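Long-range contacts in transcriptional regulator, HTH_3 family (Vibrio cholerae, PDB 1Y9Q), which probably binds DNA as a dimeric transcription factor and holds D-methionine on a zinc ion in its cupin domain: residues I109-H114 against Y164-E169; H131-I136 against K170-N175; T34-A39 against W57-G62. All blocks are in the same frame, centred on the assembly; numbering follows the deposited sequence.

Contact 1 (I109-H114 against Y164-E169); sequences ITLLDH and YAAVTE. With ZN (zinc ion), chain B; MED (D-methionine), chain C.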
loop_
_atom_site.group_PDB
_atom_site.type_symbol
_atom_site.label_atom_id
_atom_site.label_comp_id
_atom_site.label_asym_id
_atom_site.label_seq_id
_atom_site.Cartn_x
_atom_site.Cartn_y
_atom_site.Cartn_z
ATOM N N ILE A 109 5.606 -9.619 16.529
ATOM C CA ILE A 109 6.341 -9.421 15.281
ATOM C C ILE A 109 7.701 -8.753 15.445
ATOM O O ILE A 109 7.820 -7.735 16.121
ATOM C CB ILE A 109 5.530 -8.537 14.306
ATOM C CG1 ILE A 109 4.096 -9.063 14.177
ATOM C CG2 ILE A 109 6.222 -8.476 12.955
ATOM C CD1 ILE A 109 4.012 -10.517 13.806
ATOM N N THR A 110 8.715 -9.323 14.801
ATOM C CA THR A 110 10.064 -8.765 14.844
ATOM C C THR A 110 10.462 -8.295 13.451
ATOM O O THR A 110 10.525 -9.086 12.507
ATOM C CB THR A 110 11.098 -9.801 15.323
ATOM O OG1 THR A 110 10.761 -10.238 16.643
ATOM C CG2 THR A 110 12.497 -9.186 15.338
ATOM N N LEU A 111 10.711 -6.998 13.327
ATOM C CA LEU A 111 11.113 -6.405 12.065
ATOM C C LEU A 111 12.623 -6.196 12.102
ATOM O O LEU A 111 13.164 -5.718 13.102
ATOM C CB LEU A 111 10.407 -5.062 11.864
ATOM C CG LEU A 111 8.895 -5.110 11.649
ATOM C CD1 LEU A 111 8.336 -3.701 11.591
ATOM C CD2 LEU A 111 8.598 -5.856 10.363
ATOM N N LEU A 112 13.298 -6.553 11.014
ATOM C CA LEU A 112 14.751 -6.415 10.944
ATOM C C LEU A 112 15.202 -5.577 9.755
ATOM O O LEU A 112 14.437 -5.341 8.815
ATOM C CB LEU A 112 15.404 -7.793 10.854
ATOM C CG LEU A 112 15.112 -8.782 11.980
ATOM C CD1 LEU A 112 15.719 -10.135 11.631
ATOM C CD2 LEU A 112 15.664 -8.261 13.289
ATOM N N ASP A 113 16.450 -5.123 9.817
ATOM C CA ASP A 113 17.042 -4.324 8.755
ATOM C C ASP A 113 16.078 -3.231 8.297
ATOM O O ASP A 113 15.848 -3.056 7.101
ATOM C CB ASP A 113 17.409 -5.234 7.581
ATOM C CG ASP A 113 18.433 -4.609 6.655
ATOM O OD1 ASP A 113 19.526 -4.244 7.142
ATOM O OD2 ASP A 113 18.151 -4.487 5.444
ATOM N N HIS A 114 15.531 -2.500 9.265
ATOM C CA HIS A 114 14.572 -1.424 9.020
ATOM C C HIS A 114 13.561 -1.757 7.925
ATOM O O HIS A 114 13.175 -0.903 7.128
ATOM C CB HIS A 114 15.297 -0.095 8.720
ATOM C CG HIS A 114 16.144 -0.107 7.483
ATOM N ND1 HIS A 114 15.613 -0.061 6.212
ATOM C CD2 HIS A 114 17.491 -0.106 7.328
ATOM C CE1 HIS A 114 16.595 -0.029 5.326
ATOM N NE2 HIS A 114 17.744 -0.055 5.977
ATOM N N TYR A 164 3.654 -1.266 8.354
ATOM C CA TYR A 164 4.508 -1.226 9.534
ATOM C C TYR A 164 5.946 -1.057 9.078
ATOM O O TYR A 164 6.344 -1.627 8.067
ATOM C CB TYR A 164 4.399 -2.534 10.312
ATOM C CG TYR A 164 3.013 -3.124 10.315
ATOM C CD1 TYR A 164 2.524 -3.811 9.203
ATOM C CD2 TYR A 164 2.178 -2.975 11.419
ATOM C CE1 TYR A 164 1.237 -4.337 9.192
ATOM C CE2 TYR A 164 0.888 -3.497 11.418
ATOM C CZ TYR A 164 0.427 -4.173 10.301
ATOM O OH TYR A 164 -0.846 -4.676 10.299
ATOM N N ALA A 165 6.724 -0.283 9.824
ATOM C CA ALA A 165 8.118 -0.077 9.467
ATOM C C ALA A 165 8.995 0.106 10.697
ATOM O O ALA A 165 8.638 0.821 11.632
ATOM C CB ALA A 165 8.248 1.138 8.553
ATOM N N ALA A 166 10.142 -0.558 10.690
ATOM C CA ALA A 166 11.088 -0.438 11.789
ATOM C C ALA A 166 11.939 0.782 11.458
ATOM O O ALA A 166 12.486 0.873 10.357
ATOM C CB ALA A 166 11.955 -1.681 11.870
ATOM N N VAL A 167 12.025 1.732 12.385
ATOM C CA VAL A 167 12.827 2.927 12.152
ATOM C C VAL A 167 14.246 2.624 12.622
ATOM O O VAL A 167 15.223 3.026 11.983
ATOM C CB VAL A 167 12.259 4.146 12.895
ATOM C CG1 VAL A 167 12.997 5.401 12.461
ATOM C CG2 VAL A 167 10.772 4.285 12.589
ATOM N N THR A 168 14.356 1.931 13.752
ATOM C CA THR A 168 15.658 1.504 14.240
ATOM C C THR A 168 15.857 0.233 13.425
ATOM O O THR A 168 14.884 -0.305 12.893
ATOM C CB THR A 168 15.629 1.171 15.746
ATOM O OG1 THR A 168 14.463 0.393 16.048
ATOM C CG2 THR A 168 15.612 2.448 16.570
ATOM N N GLU A 169 17.088 -0.253 13.306
ATOM C CA GLU A 169 17.319 -1.458 12.514
ATOM C C GLU A 169 16.398 -2.600 12.920
ATOM O O GLU A 169 15.942 -3.374 12.077
ATOM C CB GLU A 169 18.773 -1.916 12.626
ATOM C CG GLU A 169 19.761 -0.995 11.939
ATOM C CD GLU A 169 19.318 -0.603 10.543
ATOM O OE1 GLU A 169 18.980 -1.503 9.749
ATOM O OE2 GLU A 169 19.308 0.610 10.239
HETATM ZN ZN ZN B . -2.415 -5.751 9.179
HETATM N N MED C . -1.834 -7.547 10.351
HETATM C CA MED C . -0.685 -8.225 9.683
HETATM C C MED C . -0.344 -7.543 8.352
HETATM O O MED C . -0.965 -6.559 7.925
HETATM C CB MED C . 0.525 -8.230 10.645
HETATM C CG MED C . 1.826 -8.883 10.225
HETATM S SD MED C . 1.473 -10.664 10.133
HETATM C CE MED C . 1.103 -11.072 11.782
HETATM O OXT MED C . 0.578 -7.984 7.667
#
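Leu111 lies against Ala166 in the close-packed half of this contact, CB of Leu111 meeting CB of Ala166 at 3.7 Å. CD1 of Leu111 reaches farther, settling over the backbone of strand 164-166, 3.7 Å from Ala166 N, and just touches CB of Tyr164. Met90 and Phe173 also press on Leu111, and Ala171 on Ala166, so this end is buried among apolar groups. The two strands belong to different sheets, 109-111 to the five-stranded and 164-166 to the four-stranded one, which together build the beta barrel of a cupin. Their local axes come no closer than 7.9 Å and run 54° apart, as expected where side chains rather than backbones join the sheets. Tyr164 starts toward segment 109-114, but its ring leads away into the barrel, where its OH binds zinc at 2.2 Å, the metal lying in the ring plane. D-methionine chelates the same ion through N and O, and Ile109 CD1 touches the ligand CE at 3.6 Å; His122, Glu128 and His162 complete the metal site.

The other half, beyond the strand ends, is polar and more open. The loops are joined by a nearly straight backbone bond (167°) from His114 N to Glu169 O, 3.0 Å long. CG of His114 sits between its own backbone N and carbonyl carbon (chi1 63°), and the CD2 edge of the ring comes to 3.2 Å from Glu169 OE1, with the carboxylate turned steeply against the ring. Asp113 and Glu169 point the same way with OD1 and OE1 3.8 Å apart, a proximity of like charges that is probably unfavourable, eased by solvent at this exposed edge. The His114 ring also meets that of His114 of the second subunit, nearly parallel to it.

Contact 2 (H131-I136 against K170-N175); sequences HVLEGI and KAVFQN. With MED (D-methionine), chain C.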
loop_
_atom_site.group_PDB
_atom_site.type_symbol
_atom_site.label_atom_id
_atom_site.label_comp_id
_atom_site.label_asym_id
_atom_site.label_seq_id
_atom_site.Cartn_x
_atom_site.Cartn_y
_atom_site.Cartn_z
ATOM N N HIS A 131 1.546 -2.615 20.088
ATOM C CA HIS A 131 2.248 -2.274 21.322
ATOM C C HIS A 131 3.725 -2.555 21.056
ATOM O O HIS A 131 4.117 -3.703 20.831
ATOM C CB HIS A 131 1.752 -3.128 22.493
ATOM C CG HIS A 131 2.258 -2.672 23.826
ATOM N ND1 HIS A 131 2.174 -3.449 24.961
ATOM C CD2 HIS A 131 2.864 -1.521 24.205
ATOM C CE1 HIS A 131 2.710 -2.799 25.980
ATOM N NE2 HIS A 131 3.136 -1.626 25.547
ATOM N N VAL A 132 4.534 -1.501 21.054
ATOM C CA VAL A 132 5.960 -1.640 20.783
ATOM C C VAL A 132 6.726 -2.207 21.973
ATOM O O VAL A 132 6.753 -1.615 23.051
ATOM C CB VAL A 132 6.582 -0.286 20.376
ATOM C CG1 VAL A 132 8.026 -0.492 19.933
ATOM C CG2 VAL A 132 5.774 0.338 19.243
ATOM N N LEU A 133 7.347 -3.362 21.770
ATOM C CA LEU A 133 8.112 -4.007 22.830
ATOM C C LEU A 133 9.574 -3.556 22.824
ATOM O O LEU A 133 10.205 -3.452 23.879
ATOM C CB LEU A 133 8.050 -5.527 22.672
ATOM C CG LEU A 133 6.650 -6.152 22.654
ATOM C CD1 LEU A 133 6.758 -7.656 22.474
ATOM C CD2 LEU A 133 5.926 -5.823 23.956
ATOM N N GLU A 134 10.100 -3.277 21.637
ATOM C CA GLU A 134 11.489 -2.862 21.503
ATOM C C GLU A 134 11.727 -2.009 20.265
ATOM O O GLU A 134 11.128 -2.243 19.213
ATOM C CB GLU A 134 12.392 -4.095 21.432
ATOM C CG GLU A 134 13.881 -3.773 21.438
ATOM C CD GLU A 134 14.725 -4.922 20.925
ATOM O OE1 GLU A 134 14.486 -6.074 21.351
ATOM O OE2 GLU A 134 15.630 -4.674 20.099
ATOM N N GLY A 135 12.607 -1.021 20.403
ATOM C CA GLY A 135 12.941 -0.155 19.291
ATOM C C GLY A 135 11.944 0.935 18.955
ATOM O O GLY A 135 11.061 1.278 19.745
ATOM N N ILE A 136 12.107 1.486 17.759
ATOM C CA ILE A 136 11.253 2.547 17.257
ATOM C C ILE A 136 10.673 2.058 15.934
ATOM O O ILE A 136 11.389 1.501 15.103
ATOM C CB ILE A 136 12.065 3.844 17.017
ATOM C CG1 ILE A 136 12.604 4.373 18.350
ATOM C CG2 ILE A 136 11.195 4.893 16.333
ATOM C CD1 ILE A 136 13.504 5.582 18.201
ATOM N N LYS A 170 16.128 -2.704 14.214
ATOM C CA LYS A 170 15.259 -3.752 14.720
ATOM C C LYS A 170 14.141 -3.165 15.568
ATOM O O LYS A 170 14.324 -2.161 16.253
ATOM C CB LYS A 170 16.067 -4.750 15.552
ATOM C CG LYS A 170 15.221 -5.806 16.253
ATOM C CD LYS A 170 16.081 -6.748 17.083
ATOM C CE LYS A 170 15.231 -7.789 17.791
ATOM N NZ LYS A 170 16.040 -8.768 18.571
ATOM N N ALA A 171 12.974 -3.794 15.498
ATOM C CA ALA A 171 11.817 -3.370 16.268
ATOM C C ALA A 171 10.946 -4.593 16.476
ATOM O O ALA A 171 10.797 -5.418 15.575
ATOM C CB ALA A 171 11.045 -2.298 15.528
ATOM N N VAL A 172 10.397 -4.716 17.677
ATOM C CA VAL A 172 9.535 -5.834 18.018
ATOM C C VAL A 172 8.252 -5.246 18.575
ATOM O O VAL A 172 8.293 -4.308 19.373
ATOM C CB VAL A 172 10.178 -6.733 19.091
ATOM C CG1 VAL A 172 9.255 -7.906 19.407
ATOM C CG2 VAL A 172 11.534 -7.236 18.607
ATOM N N PHE A 173 7.112 -5.779 18.148
ATOM C CA PHE A 173 5.838 -5.270 18.635
ATOM C C PHE A 173 4.770 -6.345 18.695
ATOM O O PHE A 173 4.813 -7.319 17.943
ATOM C CB PHE A 173 5.355 -4.107 17.756
ATOM C CG PHE A 173 5.047 -4.490 16.324
ATOM C CD1 PHE A 173 3.736 -4.717 15.917
ATOM C CD2 PHE A 173 6.065 -4.583 15.377
ATOM C CE1 PHE A 173 3.440 -5.025 14.587
ATOM C CE2 PHE A 173 5.781 -4.891 14.048
ATOM C CZ PHE A 173 4.464 -5.112 13.652
ATOM N N GLN A 174 3.821 -6.174 19.608
ATOM C CA GLN A 174 2.729 -7.116 19.722
ATOM C C GLN A 174 1.640 -6.603 18.796
ATOM O O GLN A 174 1.364 -5.403 18.760
ATOM C CB GLN A 174 2.168 -7.173 21.145
ATOM C CG GLN A 174 1.008 -8.161 21.254
ATOM C CD GLN A 174 0.234 -8.034 22.545
ATOM O OE1 GLN A 174 -0.396 -7.009 22.807
ATOM N NE2 GLN A 174 0.278 -9.081 23.365
ATOM N N ASN A 175 1.028 -7.508 18.045
ATOM C CA ASN A 175 -0.037 -7.125 17.137
ATOM C C ASN A 175 -1.277 -7.956 17.435
ATOM O O ASN A 175 -1.252 -9.175 17.313
ATOM C CB ASN A 175 0.420 -7.333 15.686
ATOM C CG ASN A 175 -0.629 -6.908 14.661
ATOM O OD1 ASN A 175 -1.359 -5.931 14.853
ATOM N ND2 ASN A 175 -0.686 -7.630 13.551
HETATM N N MED C . -1.834 -7.547 10.351
HETATM C CA MED C . -0.685 -8.225 9.683
HETATM C C MED C . -0.344 -7.543 8.352
HETATM O O MED C . -0.965 -6.559 7.925
HETATM C CB MED C . 0.525 -8.230 10.645
HETATM C CG MED C . 1.826 -8.883 10.225
HETATM S SD MED C . 1.473 -10.664 10.133
HETATM C CE MED C . 1.103 -11.072 11.782
HETATM O OXT MED C . 0.578 -7.984 7.667
HETATM O O HOH W 1 16.128 -1.871 18.416
#
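Strands 131-134 and 171-175 pair antiparallel in the five-stranded sheet of the cupin barrel, and a classic beta bulge interrupts their register. His131 and Gln174 form a hydrogen-bonded pair, with Gln174 N reaching His131 O at 2.8 Å. Val132 and Phe173 follow as a non-hydrogen-bonded pair. Leu133 and Glu134 then both face Val172: Leu133 N lies 2.7 Å and Glu134 N 3.1 Å from Val172 O, and Val172 N returns a bond to Glu134 O.

Leu133 CD1 rests on Val172 CG1 at 4.0 Å. Phe173, its CG between the backbone N and the carbonyl carbon (chi1 64°), turns to the face opposite Val172, into the barrel, where it packs on Ile109, Leu111 and Met137. Strand 171-175 also carries Asn175 into the D-methionine pocket. Glu134, on the Val172 face, has its extended chain crossed obliquely by that of Lys170, OE2 of Glu134 meeting CD of Lys170 at 3.7 Å. A water donates to Lys170 O and more weakly to Glu134 OE2.

Two N-H groups thus grip Val172 O from the same face of its plane. Glu134 OE1 and Lys170 NZ, 4.2 Å apart, fall short of a salt bridge, so their attraction is probably modest.

Contact 3 (T34-A39 against W57-G62); sequences TGVSKA and WKIASG. With MED (D-methionine), chain C.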
loop_
_atom_site.group_PDB
_atom_site.type_symbol
_atom_site.label_atom_id
_atom_site.label_comp_id
_atom_site.label_asym_id
_atom_site.label_seq_id
_atom_site.Cartn_x
_atom_site.Cartn_y
_atom_site.Cartn_z
ATOM N N THR A 34 -10.542 -11.605 -3.486
ATOM C CA THR A 34 -9.249 -11.263 -2.896
ATOM C C THR A 34 -8.414 -10.195 -3.593
ATOM O O THR A 34 -7.554 -9.580 -2.966
ATOM C CB THR A 34 -8.343 -12.497 -2.812
ATOM O OG1 THR A 34 -8.013 -12.915 -4.141
ATOM C CG2 THR A 34 -9.040 -13.639 -2.081
ATOM N N GLY A 35 -8.634 -9.992 -4.885
ATOM C CA GLY A 35 -7.840 -9.016 -5.600
ATOM C C GLY A 35 -6.539 -9.638 -6.075
ATOM O O GLY A 35 -5.679 -8.955 -6.629
ATOM N N VAL A 36 -6.381 -10.936 -5.836
ATOM C CA VAL A 36 -5.190 -11.662 -6.274
ATOM C C VAL A 36 -5.572 -12.337 -7.592
ATOM O O VAL A 36 -6.635 -12.952 -7.685
ATOM C CB VAL A 36 -4.776 -12.734 -5.236
ATOM C CG1 VAL A 36 -3.571 -13.515 -5.742
ATOM C CG2 VAL A 36 -4.458 -12.064 -3.897
ATOM N N SER A 37 -4.724 -12.219 -8.612
ATOM C CA SER A 37 -5.041 -12.808 -9.913
ATOM C C SER A 37 -5.350 -14.296 -9.835
ATOM O O SER A 37 -4.789 -15.015 -9.006
ATOM C CB SER A 37 -3.895 -12.589 -10.911
ATOM O OG SER A 37 -2.765 -13.390 -10.612
ATOM N N LYS A 38 -6.248 -14.749 -10.705
ATOM C CA LYS A 38 -6.614 -16.157 -10.752
ATOM C C LYS A 38 -5.367 -16.965 -11.087
ATOM O O LYS A 38 -5.198 -18.099 -10.630
ATOM C CB LYS A 38 -7.675 -16.403 -11.828
ATOM C CG LYS A 38 -7.921 -17.878 -12.112
ATOM C CD LYS A 38 -8.914 -18.076 -13.249
ATOM C CE LYS A 38 -9.060 -19.554 -13.598
ATOM N NZ LYS A 38 -10.012 -19.768 -14.731
ATOM N N ALA A 39 -4.496 -16.370 -11.893
ATOM C CA ALA A 39 -3.265 -17.034 -12.291
ATOM C C ALA A 39 -2.407 -17.330 -11.066
ATOM O O ALA A 39 -1.940 -18.453 -10.884
ATOM C CB ALA A 39 -2.496 -16.164 -13.281
ATOM N N TRP A 57 -2.533 -12.423 3.686
ATOM C CA TRP A 57 -3.561 -11.606 4.323
ATOM C C TRP A 57 -4.587 -11.153 3.291
ATOM O O TRP A 57 -5.782 -11.075 3.573
ATOM C CB TRP A 57 -2.947 -10.382 5.009
ATOM C CG TRP A 57 -2.415 -10.676 6.378
ATOM C CD1 TRP A 57 -1.132 -11.013 6.709
ATOM C CD2 TRP A 57 -3.167 -10.713 7.595
ATOM N NE1 TRP A 57 -1.041 -11.260 8.057
ATOM C CE2 TRP A 57 -2.276 -11.084 8.625
ATOM C CE3 TRP A 57 -4.509 -10.469 7.915
ATOM C CZ2 TRP A 57 -2.686 -11.218 9.956
ATOM C CZ3 TRP A 57 -4.915 -10.601 9.237
ATOM C CH2 TRP A 57 -4.006 -10.972 10.241
ATOM N N LYS A 58 -4.114 -10.860 2.088
ATOM C CA LYS A 58 -5.002 -10.421 1.030
ATOM C C LYS A 58 -6.014 -11.523 0.714
ATOM O O LYS A 58 -7.206 -11.259 0.557
ATOM C CB LYS A 58 -4.179 -10.065 -0.205
ATOM C CG LYS A 58 -4.921 -9.246 -1.228
ATOM C CD LYS A 58 -3.950 -8.621 -2.215
ATOM C CE LYS A 58 -4.688 -7.808 -3.250
ATOM N NZ LYS A 58 -3.753 -7.214 -4.237
ATOM N N ILE A 59 -5.534 -12.758 0.633
ATOM C CA ILE A 59 -6.395 -13.896 0.336
ATOM C C ILE A 59 -7.352 -14.174 1.489
ATOM O O ILE A 59 -8.558 -14.335 1.278
ATOM C CB ILE A 59 -5.554 -15.158 0.043
ATOM C CG1 ILE A 59 -4.722 -14.935 -1.226
ATOM C CG2 ILE A 59 -6.465 -16.375 -0.116
ATOM C CD1 ILE A 59 -3.720 -16.041 -1.519
ATOM N N ALA A 60 -6.817 -14.235 2.708
ATOM C CA ALA A 60 -7.649 -14.483 3.884
ATOM C C ALA A 60 -8.762 -13.442 3.961
ATOM O O ALA A 60 -9.925 -13.770 4.210
ATOM C CB ALA A 60 -6.794 -14.437 5.157
ATOM N N SER A 61 -8.407 -12.182 3.726
ATOM C CA SER A 61 -9.384 -11.099 3.782
ATOM C C SER A 61 -10.532 -11.320 2.799
ATOM O O SER A 61 -11.699 -11.152 3.150
ATOM C CB SER A 61 -8.698 -9.761 3.496
ATOM O OG SER A 61 -7.736 -9.462 4.497
ATOM N N GLY A 62 -10.196 -11.706 1.573
ATOM C CA GLY A 62 -11.219 -11.941 0.566
ATOM C C GLY A 62 -12.113 -13.121 0.893
ATOM O O GLY A 62 -13.300 -13.132 0.557
HETATM N N MED C . -1.834 -7.547 10.351
HETATM C CA MED C . -0.685 -8.225 9.683
HETATM C C MED C . -0.344 -7.543 8.352
HETATM O O MED C . -0.965 -6.559 7.925
HETATM C CB MED C . 0.525 -8.230 10.645
HETATM C CG MED C . 1.826 -8.883 10.225
HETATM S SD MED C . 1.473 -10.664 10.133
HETATM C CE MED C . 1.103 -11.072 11.782
HETATM O OXT MED C . 0.578 -7.984 7.667
HETATM O O HOH W 2 -8.331 -8.932 -0.270
#
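Thr34, Lys58 and Val36 carry this contact between the end of helix 27-34 and helix 53-63. Thr34 directs its methyl at the helix backbone, CG2 lying 3.5 Å from Ile59 O and 3.8 Å from Gly62 CA; Gly62, lacking a side chain, lets the methyl come in. With OG1 between the backbone N and the carbonyl carbon (chi1 66°), the hydroxyl of Thr34 accepts from Val36 N at 3.1 Å, an ST turn, and also bonds to Thr30 O.

Lys58 runs extended past the turn: its CG lies 3.2 Å from Thr34 O, while NZ continues beyond Gly35 to a salt bridge with Glu143 of the second subunit. A water donates to both Thr34 O, at 2.9 Å, and Lys58 O, bridging the two backbones. Val36 completes the seam with one methyl, CG2, which touches Lys58 CD and, at 3.9 Å, Ile59 CG1.

Trp57, just before Lys58, lays one ring face under CA of D-methionine, which sits toward the rim of the ring. Gly35 to Ser37 link helix 27-34, which ends at Thr34, to helix 38-45, with Ser37 as its N-cap. The seating of this junction on helix 53-63 is characteristic of the helix-turn-helix domain of HTH_3 regulators.

Contact 3 closes first along the chain, in the helical helix-turn-helix part, before contacts 1 and 2 open in the cupin part. The segments of contacts 1 and 2 alternate in sequence, and their centres lie only 8 Å apart: strands 104-111 and 171-178 are neighbours in the five-stranded sheet, while strand 162-166 brings in the four-stranded sheet. Contact 3 sits on the opposite side of the chain's centre, about 26 Å from contact 1 and 28 Å from contact 2, centre to centre. All three nevertheless touch D-methionine, which is lined by both the helical and the cupin parts and so bridges them.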